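PDB 1WOQ: inorganic polyphosphate/ATP-glucomannokinase from Arthrobacter sp., which transfers phosphate from inorganic polyphosphate or ATP to glucose and, as its name implies, probably to mannose. Local coordinates for residues E52-A55 with E56-L60; T104-D107 with A108-A112. One frame throughout, in Å; residues are numbered along the deposited sequence.

Contact 1 (E52-A55 with E56-L60); sequences ESVA and EAVAL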
# COMPACT_ATOMS: atom_id res chain seq x y z
N GLU A 52 14.77 3.11 -13.89
CA GLU A 52 16.19 3.08 -13.61
C GLU A 52 16.57 3.72 -12.27
O GLU A 52 17.31 3.13 -11.49
CB GLU A 52 16.96 3.77 -14.75
CG GLU A 52 18.45 3.92 -14.49
CD GLU A 52 19.20 4.33 -15.74
OE1 GLU A 52 19.26 3.52 -16.69
OE2 GLU A 52 19.74 5.46 -15.78
N SER A 53 16.05 4.92 -12.00
CA SER A 53 16.36 5.61 -10.75
C SER A 53 15.77 4.89 -9.54
O SER A 53 16.42 4.77 -8.50
CB SER A 53 15.84 7.05 -10.79
OG SER A 53 14.42 7.11 -10.77
N VAL A 54 14.54 4.41 -9.68
CA VAL A 54 13.89 3.68 -8.60
C VAL A 54 14.63 2.38 -8.30
O VAL A 54 14.79 1.99 -7.15
CB VAL A 54 12.42 3.37 -8.95
CG1 VAL A 54 11.81 2.43 -7.92
CG2 VAL A 54 11.62 4.68 -9.01
N ALA A 55 15.08 1.70 -9.35
CA ALA A 55 15.81 0.44 -9.17
C ALA A 55 17.05 0.68 -8.32
O ALA A 55 17.38 -0.13 -7.44
CB ALA A 55 16.20 -0.14 -10.52
N GLU A 56 17.76 1.77 -8.59
CA GLU A 56 18.95 2.09 -7.82
C GLU A 56 18.63 2.35 -6.36
O GLU A 56 19.34 1.88 -5.47
CB GLU A 56 19.65 3.32 -8.42
CG GLU A 56 20.33 3.06 -9.76
CD GLU A 56 21.32 1.91 -9.70
OE1 GLU A 56 22.15 1.89 -8.77
OE2 GLU A 56 21.26 1.03 -10.59
N ALA A 57 17.55 3.08 -6.10
CA ALA A 57 17.14 3.39 -4.73
C ALA A 57 16.75 2.12 -3.97
O ALA A 57 17.10 1.95 -2.80
CB ALA A 57 15.96 4.37 -4.74
N VAL A 58 16.02 1.24 -4.63
CA VAL A 58 15.62 -0.01 -4.00
C VAL A 58 16.86 -0.82 -3.65
O VAL A 58 16.95 -1.40 -2.57
CB VAL A 58 14.69 -0.82 -4.92
CG1 VAL A 58 14.45 -2.22 -4.34
CG2 VAL A 58 13.36 -0.09 -5.07
N ALA A 59 17.82 -0.86 -4.57
CA ALA A 59 19.06 -1.59 -4.33
C ALA A 59 19.76 -1.09 -3.08
O ALA A 59 20.28 -1.89 -2.29
CB ALA A 59 19.98 -1.47 -5.54
N LEU A 60 19.79 0.22 -2.88
CA LEU A 60 20.45 0.79 -1.71
C LEU A 60 19.74 0.38 -0.42
O LEU A 60 20.39 0.06 0.57
CB LEU A 60 20.51 2.32 -1.80
CG LEU A 60 21.44 2.88 -2.88
CD1 LEU A 60 21.22 4.37 -3.02
CD2 LEU A 60 22.89 2.57 -2.50
O HOH W 1 19.17 1.14 -12.28
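V54 and V58 meet one turn apart on the buried side of helix 51-66, where CG1 of V54 lies 4.1 Å from CG2 of V58. The two valines share a rotamer, CG1 anti to the backbone N (chi1 171° in each), and this leaves CG2 of V58 beside its own N, leaning back over the preceding turn; there it also packs 3.3 Å from V54 O. That same oxygen accepts from V58 N at 2.9 Å, one of four successive helical bonds that E56, A57, V58 and A59 make to the carbonyls four residues earlier. On the outer side, E56 is folded rather than extended. Chi1 (-71°) sets its CG beside the backbone N, 3.5 Å from E52 O, and a bend at chi2 then turns the carboxylate back toward that turn. One water donates both to E52 O (2.8 Å) and to E56 OE2 (2.7 Å), so E52 O is held by a backbone N-H and a water together. E56 OE2 also forms a salt bridge to R113 of helix 106-114. I19 and I24 pack on the valines' side, as expected of an amphipathic alpha-helix lying against the beta-sheet of an actin-like ATPase domain.

Contact 2 (T104-D107 with A108-A112); sequences TDID and ALLTA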
# COMPACT_ATOMS: atom_id res chain seq x y z
N THR A 104 6.21 -2.02 -17.91
CA THR A 104 7.55 -2.38 -17.44
C THR A 104 7.48 -3.64 -16.59
O THR A 104 6.65 -3.75 -15.69
CB THR A 104 8.16 -1.25 -16.59
OG1 THR A 104 8.48 -0.13 -17.43
CG2 THR A 104 9.44 -1.73 -15.89
N ASP A 105 8.35 -4.61 -16.89
CA ASP A 105 8.40 -5.84 -16.11
C ASP A 105 9.24 -5.45 -14.89
O ASP A 105 10.47 -5.57 -14.91
CB ASP A 105 9.10 -6.95 -16.88
CG ASP A 105 9.00 -8.30 -16.19
OD1 ASP A 105 8.91 -8.34 -14.94
OD2 ASP A 105 9.03 -9.33 -16.90
N ILE A 106 8.57 -4.98 -13.84
CA ILE A 106 9.27 -4.55 -12.64
C ILE A 106 9.91 -5.71 -11.87
O ILE A 106 10.96 -5.53 -11.24
CB ILE A 106 8.32 -3.70 -11.73
CG1 ILE A 106 9.11 -3.12 -10.55
CG2 ILE A 106 7.14 -4.53 -11.26
CD1 ILE A 106 8.34 -2.06 -9.76
N ASP A 107 9.32 -6.90 -11.93
CA ASP A 107 9.91 -8.05 -11.25
C ASP A 107 11.27 -8.34 -11.86
O ASP A 107 12.25 -8.54 -11.15
CB ASP A 107 9.01 -9.29 -11.38
CG ASP A 107 7.91 -9.32 -10.34
OD1 ASP A 107 7.64 -8.26 -9.72
OD2 ASP A 107 7.31 -10.40 -10.13
N ALA A 108 11.33 -8.36 -13.19
CA ALA A 108 12.58 -8.62 -13.91
C ALA A 108 13.58 -7.51 -13.64
O ALA A 108 14.75 -7.76 -13.36
CB ALA A 108 12.31 -8.74 -15.41
N LEU A 109 13.11 -6.27 -13.73
CA LEU A 109 13.95 -5.10 -13.50
C LEU A 109 14.66 -5.16 -12.15
O LEU A 109 15.88 -4.99 -12.06
CB LEU A 109 13.11 -3.83 -13.54
CG LEU A 109 13.82 -2.52 -13.17
CD1 LEU A 109 14.68 -2.07 -14.34
CD2 LEU A 109 12.79 -1.44 -12.83
N LEU A 110 13.89 -5.40 -11.09
CA LEU A 110 14.46 -5.43 -9.75
C LEU A 110 15.24 -6.70 -9.45
O LEU A 110 16.25 -6.66 -8.73
CB LEU A 110 13.35 -5.21 -8.71
CG LEU A 110 12.64 -3.85 -8.82
CD1 LEU A 110 11.58 -3.73 -7.72
CD2 LEU A 110 13.66 -2.72 -8.68
N THR A 111 14.81 -7.84 -9.99
CA THR A 111 15.53 -9.08 -9.75
C THR A 111 16.94 -8.97 -10.35
O THR A 111 17.92 -9.39 -9.74
CB THR A 111 14.80 -10.29 -10.37
OG1 THR A 111 13.53 -10.46 -9.73
CG2 THR A 111 15.62 -11.57 -10.19
N ALA A 112 17.02 -8.38 -11.54
CA ALA A 112 18.30 -8.20 -12.23
C ALA A 112 19.21 -7.25 -11.47
O ALA A 112 20.42 -7.49 -11.36
CB ALA A 112 18.05 -7.68 -13.64
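An Asp N-cap starts helix 106-114: D105 OD1 accepts from A108 N at 3.0 Å, with an N-H...O angle of 164°. The amide comes from above the carboxylate plane, 58° out of it. With chi1 at -172°, the D105 carboxylate swings away from its own N and over the first turn, and CG comes to 3.4 Å from the A108 methyl. The backbone oxygen of D105 takes the next amide, L109 N, at 3.0 Å, so this one residue serves two N-H groups of the opening turn. With an alanine here the carboxylate is gone, and A108 N would probably be left without its capping acceptor, the first turn less firmly set. On the inner side the I106 and L110 side chains run alongside each other in the same direction, CG1 of I106 3.8 Å from CD1 of L110, and both also pack on V120 of strand 118-122. D107 O accepts twice from T111, one turn later: from N at 2.9 Å and from OG1 at 2.7 Å, the two donors reaching it from opposite faces of its plane. T111 OG1 also bonds V118 N, and D107 OD1 bonds V120 N. D105 thus caps the helix start, where its negative charge is likely to be favourable beside the positive end of the helix dipole, while D107 and T111 tie the helix to strand 118-122.

How the contacts relate
Contact 1 precedes contact 2 along the chain, with strand 78-82 and two short strands, 86-87 and 90-91, between their helices, and their centres lie about 11 Å apart on the same side of the chain's centre. Helices 51-66 and 106-114 touch directly: A55 CA is 3.9 Å from L110 CD2, and A55 CB is 4.3 Å from L109 CG. Both pack on the five-stranded mixed sheet, helix 51-66 reaching strands 14-19 and 23-30, and helix 106-114 reaching strands 78-82 and 118-122. The pair therefore spans four strands of one ROK-family sheet. Neither contact belongs to the sugar pocket, the V54 and I106 side chains being about 13 and 12 Å from the bound beta-D-glucopyranose; both are packing of helices on the sheet.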